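Local coordinates for protein flavodoxin (Fusobacterium nucleatum, PDB 6OHK) that binds flavin mononucleotide and carries electrons, probably serving as a low-potential donor to various redox enzymes, at residues M4-A12 against L29-V39. The protein carries 1 engineered substitution. Residues are numbered along the deposited sequence; the frame is centred on the assembly and turned at random.
Sequences MKTIGIFYA and LKKDDFKTFNV
Met4 bends at its thioether to lay CE against the carboxylate of Asp32, 3.4 Å from its CG. Before the ladder closes, one water accepts from Asp33 N and donates to Met4 O, and a second donates to the two acceptors Lys5 O and Asp33 O. Direct pairing begins at Ile7, whose N donates to Asp33 O (3.0 Å), the first of six backbone bonds that run alternately between the strands, ending with Val39 N to Tyr11 O. Ile7 and Ile9, both buried, put branched apolar chains on the face that carries Phe34 and Thr36. Ile7 CD1 meets Leu29 CD2 tip to tip (3.8 Å); in Ile9, CG1 anti to the carbonyl carbon (chi1 -54°) carries CD1 to Leu29 CD1 and Phe34 CD1. Across the sheet, Gly8 has no side chain, which lets the Phe10 ring, at CE1, lie close to its backbone. Phe10 and Phe37 point the same way, their planes 6° apart but slid so that Phe37 CD1 sits over the rim of the Phe10 ring; the centroids are 4.5 Å apart. Tyr11, back with the isoleucines, takes a chi1 of 75° that brings its ring over Asn38, whose CA makes a CH-pi contact, while Thr36 CG2 meets the ring edge. Asn38 ND2 donates only weakly to Tyr11 OH, and its OD1 accepts from Lys40 N. Just past the strand, the buried Ala12 rests its CB on Val39 CG2. In this first beta-alpha-beta unit of the flavodoxin fold, helix 17-28 packs on Tyr11, Phe34 and Thr36, helix 66-69 lies against Phe10, Ala12 and Val39, and strand 51-59 flanks strand 7-11, which leads toward FMN-binding Thr13.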
ATOM      1  N   MET A   4       5.797 -11.898 -15.193  1.00 15.11           N
ATOM      2  CA  MET A   4       6.245 -11.248 -13.967  1.00 13.87           C
ATOM      3  C   MET A   4       6.402 -12.261 -12.846  1.00 11.98           C
ATOM      4  O   MET A   4       5.653 -13.236 -12.760  1.00 13.26           O
ATOM      5  CB  MET A   4       5.194 -10.257 -13.502  1.00 16.47           C
ATOM      6  CG  MET A   4       5.194  -8.946 -14.198  1.00 18.06           C
ATOM      7  SD  MET A   4       4.050  -7.779 -13.417  1.00 16.38           S
ATOM      8  CE  MET A   4       2.537  -8.662 -13.538  1.00 17.26           C
ATOM      9  N   LYS A   5       7.348 -12.004 -11.939  1.00 12.27           N
ATOM     10  CA  LYS A   5       7.416 -12.792 -10.719  1.00 12.06           C
ATOM     11  C   LYS A   5       6.144 -12.579  -9.908  1.00 11.29           C
ATOM     12  O   LYS A   5       5.470 -11.549 -10.024  1.00 11.36           O
ATOM     13  CB  LYS A   5       8.645 -12.422  -9.899  1.00 12.89           C
ATOM     14  CG  LYS A   5       9.903 -12.853 -10.611  1.00 16.84           C
ATOM     15  CD  LYS A   5      11.169 -12.496  -9.875  1.00 18.68           C
ATOM     16  CE  LYS A   5      12.376 -13.174 -10.530  1.00 30.14           C
ATOM     17  NZ  LYS A   5      13.673 -12.669  -9.995  1.00 45.54           N
ATOM     18  N   THR A   6       5.811 -13.562  -9.093  1.00 11.29           N
ATOM     19  CA  THR A   6       4.593 -13.500  -8.309  1.00 11.00           C
ATOM     20  C   THR A   6       4.576 -12.255  -7.430  1.00 10.46           C
ATOM     21  O   THR A   6       5.586 -11.899  -6.805  1.00 11.28           O
ATOM     22  CB  THR A   6       4.487 -14.750  -7.445  1.00 12.22           C
ATOM     23  OG1 THR A   6       4.509 -15.884  -8.327  1.00 14.33           O
ATOM     24  CG2 THR A   6       3.218 -14.780  -6.630  1.00 12.84           C
ATOM     25  N   ILE A   7       3.416 -11.625  -7.381  1.00 10.03           N
ATOM     26  CA  ILE A   7       3.186 -10.447  -6.555  1.00  9.62           C
ATOM     27  C   ILE A   7       2.608 -10.889  -5.219  1.00  9.62           C
ATOM     28  O   ILE A   7       1.585 -11.569  -5.169  1.00 10.91           O
ATOM     29  CB  ILE A   7       2.226  -9.500  -7.273  1.00 10.43           C
ATOM     30  CG1 ILE A   7       2.817  -9.025  -8.604  1.00 10.76           C
ATOM     31  CG2 ILE A   7       1.899  -8.310  -6.381  1.00 10.99           C
ATOM     32  CD1 ILE A   7       1.779  -8.527  -9.598  1.00 12.98           C
ATOM     33  N   GLY A   8       3.262 -10.499  -4.144  1.00  8.53           N
ATOM     34  CA  GLY A   8       2.722 -10.722  -2.808  1.00  8.53           C
ATOM     35  C   GLY A   8       1.911  -9.540  -2.339  1.00  8.01           C
ATOM     36  O   GLY A   8       2.438  -8.425  -2.280  1.00  8.27           O
ATOM     37  N   ILE A   9       0.647  -9.767  -2.024  1.00  8.59           N
ATOM     38  CA  ILE A   9      -0.267  -8.732  -1.554  1.00  7.77           C
ATOM     39  C   ILE A   9      -0.511  -8.958  -0.075  1.00  8.03           C
ATOM     40  O   ILE A   9      -0.979 -10.038   0.319  1.00  9.29           O
ATOM     41  CB  ILE A   9      -1.589  -8.789  -2.326  1.00  8.60           C
ATOM     42  CG1 ILE A   9      -1.349  -8.735  -3.834  1.00 10.14           C
ATOM     43  CG2 ILE A   9      -2.519  -7.686  -1.847  1.00 10.15           C
ATOM     44  CD1 ILE A   9      -2.604  -8.992  -4.642  1.00 12.92           C
ATOM     45  N   PHE A  10      -0.191  -7.976   0.744  1.00  7.54           N
ATOM     46  CA  PHE A  10      -0.303  -8.076   2.198  1.00  7.36           C
ATOM     47  C   PHE A  10      -1.191  -6.948   2.692  1.00  7.55           C
ATOM     48  O   PHE A  10      -0.955  -5.796   2.333  1.00  7.86           O
ATOM     49  CB  PHE A  10       1.073  -7.947   2.827  1.00  7.91           C
ATOM     50  CG  PHE A  10       1.964  -9.137   2.525  1.00  8.24           C
ATOM     51  CD1 PHE A  10       2.646  -9.255   1.306  1.00  8.11           C
ATOM     52  CD2 PHE A  10       2.075 -10.170   3.434  1.00  8.65           C
ATOM     53  CE1 PHE A  10       3.383 -10.373   1.029  1.00  9.14           C
ATOM     54  CE2 PHE A  10       2.830 -11.296   3.151  1.00  9.10           C
ATOM     55  CZ  PHE A  10       3.470 -11.388   1.960  1.00  9.67           C
ATOM     56  N   TYR A  11      -2.224  -7.278   3.465  1.00  7.53           N
ATOM     57  CA  TYR A  11      -3.179  -6.269   3.914  1.00  7.49           C
ATOM     58  C   TYR A  11      -3.556  -6.513   5.363  1.00  7.77           C
ATOM     59  O   TYR A  11      -3.338  -7.592   5.910  1.00  8.77           O
ATOM     60  CB  TYR A  11      -4.431  -6.240   3.017  1.00  8.61           C
ATOM     61  CG  TYR A  11      -5.346  -7.389   3.263  1.00  9.68           C
ATOM     62  CD1 TYR A  11      -5.120  -8.624   2.678  1.00 10.93           C
ATOM     63  CD2 TYR A  11      -6.443  -7.262   4.120  1.00 10.74           C
ATOM     64  CE1 TYR A  11      -5.948  -9.703   2.943  1.00 12.95           C
ATOM     65  CE2 TYR A  11      -7.270  -8.348   4.390  1.00 13.67           C
ATOM     66  CZ  TYR A  11      -7.008  -9.557   3.792  1.00 12.79           C
ATOM     67  OH  TYR A  11      -7.889 -10.622   4.115  1.00 16.20           O
ATOM     68  N   ALA A  12      -4.222  -5.516   5.943  1.00  8.19           N
ATOM     69  CA  ALA A  12      -4.916  -5.652   7.207  1.00  8.73           C
ATOM     70  C   ALA A  12      -6.231  -4.919   7.084  1.00  8.43           C
ATOM     71  O   ALA A  12      -6.378  -4.030   6.258  1.00  9.14           O
ATOM     72  CB  ALA A  12      -4.095  -5.054   8.346  1.00 11.51           C
ATOM     73  N   LEU A  29      -5.205  -7.722 -11.425  1.00 12.77           N
ATOM     74  CA  LEU A  29      -4.112  -8.686 -11.616  1.00 14.54           C
ATOM     75  C   LEU A  29      -4.614 -10.082 -12.014  1.00 17.69           C
ATOM     76  O   LEU A  29      -3.912 -11.090 -11.800  1.00 19.75           O
ATOM     77  CB  LEU A  29      -3.326  -8.839 -10.327  1.00 13.72           C
ATOM     78  CG  LEU A  29      -2.646  -7.609  -9.810  1.00 12.13           C
ATOM     79  CD1 LEU A  29      -2.093  -7.868  -8.429  1.00 14.78           C
ATOM     80  CD2 LEU A  29      -1.550  -7.153 -10.768  1.00 12.93           C
ATOM     81  N   LYS A  30      -5.807 -10.158 -12.611  1.00 17.99           N
ATOM     82  CA  LYS A  30      -6.439 -11.455 -12.872  1.00 24.32           C
ATOM     83  C   LYS A  30      -5.507 -12.409 -13.603  1.00 17.01           C
ATOM     84  O   LYS A  30      -5.504 -13.613 -13.322  1.00 32.54           O
ATOM     85  CB  LYS A  30      -7.686 -11.281 -13.753  1.00 33.36           C
ATOM     86  CG  LYS A  30      -8.963 -10.828 -13.078  1.00 45.58           C
ATOM     87  CD  LYS A  30     -10.143 -11.717 -13.414  1.00 54.79           C
ATOM     88  CE  LYS A  30     -10.363 -12.779 -12.354  1.00 48.05           C
ATOM     89  NZ  LYS A  30     -10.730 -12.158 -11.049  1.00 48.11           N
ATOM     90  N   LYS A  31      -4.788 -11.917 -14.605  1.00 19.22           N
ATOM     91  CA  LYS A  31      -3.961 -12.734 -15.494  1.00 25.09           C
ATOM     92  C   LYS A  31      -2.505 -12.851 -15.050  1.00 26.01           C
ATOM     93  O   LYS A  31      -1.675 -13.386 -15.794  1.00 24.41           O
ATOM     94  CB  LYS A  31      -3.954 -12.114 -16.906  1.00 31.49           C
ATOM     95  CG  LYS A  31      -5.316 -11.965 -17.570  1.00 43.47           C
ATOM     96  CD  LYS A  31      -6.267 -13.117 -17.250  1.00 51.92           C
ATOM     97  CE  LYS A  31      -5.730 -14.466 -17.715  1.00 45.75           C
ATOM     98  NZ  LYS A  31      -6.517 -15.590 -17.128  1.00 57.12           N
ATOM     99  N   ASP A  32      -2.169 -12.307 -13.904  1.00 15.01           N
ATOM    100  CA  ASP A  32      -0.829 -12.274 -13.352  1.00 14.92           C
ATOM    101  C   ASP A  32      -0.836 -13.082 -12.068  1.00 14.47           C
ATOM    102  O   ASP A  32      -1.839 -13.110 -11.352  1.00 20.31           O
ATOM    103  CB  ASP A  32      -0.475 -10.825 -13.000  1.00 16.91           C
ATOM    104  CG  ASP A  32      -0.553  -9.901 -14.199  1.00 24.96           C
ATOM    105  OD1 ASP A  32      -0.027 -10.269 -15.264  1.00 24.11           O
ATOM    106  OD2 ASP A  32      -1.144  -8.808 -14.074  1.00 26.88           O
ATOM    107  N   ASP A  33       0.281 -13.664 -11.713  1.00 12.33           N
ATOM    108  CA  ASP A  33       0.374 -14.456 -10.498  1.00 12.10           C
ATOM    109  C   ASP A  33       0.487 -13.570  -9.261  1.00 10.60           C
ATOM    110  O   ASP A  33       1.293 -12.645  -9.221  1.00 10.95           O
ATOM    111  CB  ASP A  33       1.576 -15.380 -10.555  1.00 13.87           C
ATOM    112  CG  ASP A  33       1.406 -16.520 -11.557  1.00 17.41           C
ATOM    113  OD1 ASP A  33       0.270 -16.881 -11.917  1.00 18.96           O
ATOM    114  OD2 ASP A  33       2.440 -17.071 -11.978  1.00 21.73           O
ATOM    115  N   PHE A  34      -0.323 -13.874  -8.263  1.00 10.21           N
ATOM    116  CA  PHE A  34      -0.285 -13.170  -6.988  1.00  9.59           C
ATOM    117  C   PHE A  34      -0.640 -14.140  -5.880  1.00 11.06           C
ATOM    118  O   PHE A  34      -1.256 -15.188  -6.106  1.00 11.76           O
ATOM    119  CB  PHE A  34      -1.189 -11.927  -6.963  1.00 10.80           C
ATOM    120  CG  PHE A  34      -2.642 -12.247  -7.096  1.00 11.13           C
ATOM    121  CD1 PHE A  34      -3.377 -12.650  -5.994  1.00 12.40           C
ATOM    122  CD2 PHE A  34      -3.267 -12.184  -8.326  1.00 12.92           C
ATOM    123  CE1 PHE A  34      -4.699 -12.996  -6.123  1.00 14.86           C
ATOM    124  CE2 PHE A  34      -4.592 -12.519  -8.429  1.00 15.89           C
ATOM    125  CZ  PHE A  34      -5.287 -12.932  -7.332  1.00 14.40           C
ATOM    126  N   LYS A  35      -0.264 -13.773  -4.657  1.00 10.41           N
ATOM    127  CA  LYS A  35      -0.645 -14.494  -3.449  1.00 10.58           C
ATOM    128  C   LYS A  35      -0.983 -13.445  -2.406  1.00 10.36           C
ATOM    129  O   LYS A  35      -0.236 -12.457  -2.273  1.00 10.97           O
ATOM    130  CB  LYS A  35       0.509 -15.336  -2.928  1.00 12.32           C
ATOM    131  CG  LYS A  35       0.856 -16.588  -3.681  1.00 16.54           C
ATOM    132  CD  LYS A  35       1.192 -17.687  -2.624  1.00 39.08           C
ATOM    133  CE  LYS A  35      -0.039 -18.111  -1.780  1.00 41.70           C
ATOM    134  NZ  LYS A  35       0.268 -18.590  -0.365  1.00 27.09           N
ATOM    135  N   THR A  36      -2.069 -13.630  -1.676  1.00  9.50           N
ATOM    136  CA  THR A  36      -2.596 -12.614  -0.770  1.00  9.94           C
ATOM    137  C   THR A  36      -2.557 -13.107   0.656  1.00  9.27           C
ATOM    138  O   THR A  36      -2.880 -14.279   0.928  1.00 11.16           O
ATOM    139  CB  THR A  36      -4.017 -12.251  -1.175  1.00 10.08           C
ATOM    140  OG1 THR A  36      -3.950 -11.776  -2.532  1.00 13.78           O
ATOM    141  CG2 THR A  36      -4.623 -11.199  -0.282  1.00 12.35           C
ATOM    142  N   PHE A  37      -2.213 -12.217   1.574  1.00  8.69           N
ATOM    143  CA  PHE A  37      -2.006 -12.529   2.974  1.00  8.53           C
ATOM    144  C   PHE A  37      -2.577 -11.428   3.836  1.00  8.26           C
ATOM    145  O   PHE A  37      -2.440 -10.241   3.508  1.00  8.87           O
ATOM    146  CB  PHE A  37      -0.505 -12.582   3.292  1.00  9.22           C
ATOM    147  CG  PHE A  37       0.272 -13.560   2.461  1.00  8.88           C
ATOM    148  CD1 PHE A  37       0.737 -13.196   1.214  1.00  9.67           C
ATOM    149  CD2 PHE A  37       0.544 -14.836   2.921  1.00  9.51           C
ATOM    150  CE1 PHE A  37       1.458 -14.074   0.417  1.00 10.30           C
ATOM    151  CE2 PHE A  37       1.279 -15.703   2.154  1.00 11.77           C
ATOM    152  CZ  PHE A  37       1.752 -15.319   0.893  1.00 11.53           C
ATOM    153  N   ASN A  38      -3.226 -11.806   4.932  1.00  8.82           N
ATOM    154  CA  ASN A  38      -3.691 -10.885   5.955  1.00  8.75           C
ATOM    155  C   ASN A  38      -2.660 -10.873   7.060  1.00  9.00           C
ATOM    156  O   ASN A  38      -2.391 -11.919   7.664  1.00 10.12           O
ATOM    157  CB  ASN A  38      -5.054 -11.350   6.475  1.00 10.32           C
ATOM    158  CG  ASN A  38      -5.690 -10.383   7.449  1.00 10.23           C
ATOM    159  OD1 ASN A  38      -5.048  -9.717   8.219  1.00 10.69           O
ATOM    160  ND2 ASN A  38      -7.027 -10.350   7.424  1.00 14.42           N
ATOM    161  N   VAL A  39      -2.074  -9.717   7.331  1.00  8.97           N
ATOM    162  CA  VAL A  39      -0.962  -9.629   8.274  1.00  9.37           C
ATOM    163  C   VAL A  39      -1.374  -9.833   9.727  1.00  9.44           C
ATOM    164  O   VAL A  39      -0.501  -9.896  10.601  1.00 10.55           O
ATOM    165  CB  VAL A  39      -0.115  -8.359   8.072  1.00 10.04           C
ATOM    166  CG1 VAL A  39       0.464  -8.363   6.671  1.00 10.67           C
ATOM    167  CG2 VAL A  39      -0.884  -7.100   8.371  1.00 11.88           C
TER
HETATM  168  O   HOH W   1       2.636 -13.267 -13.430  1.00 19.08           O
HETATM  169  O   HOH W   2       2.884 -11.607 -11.292  1.00 15.62           O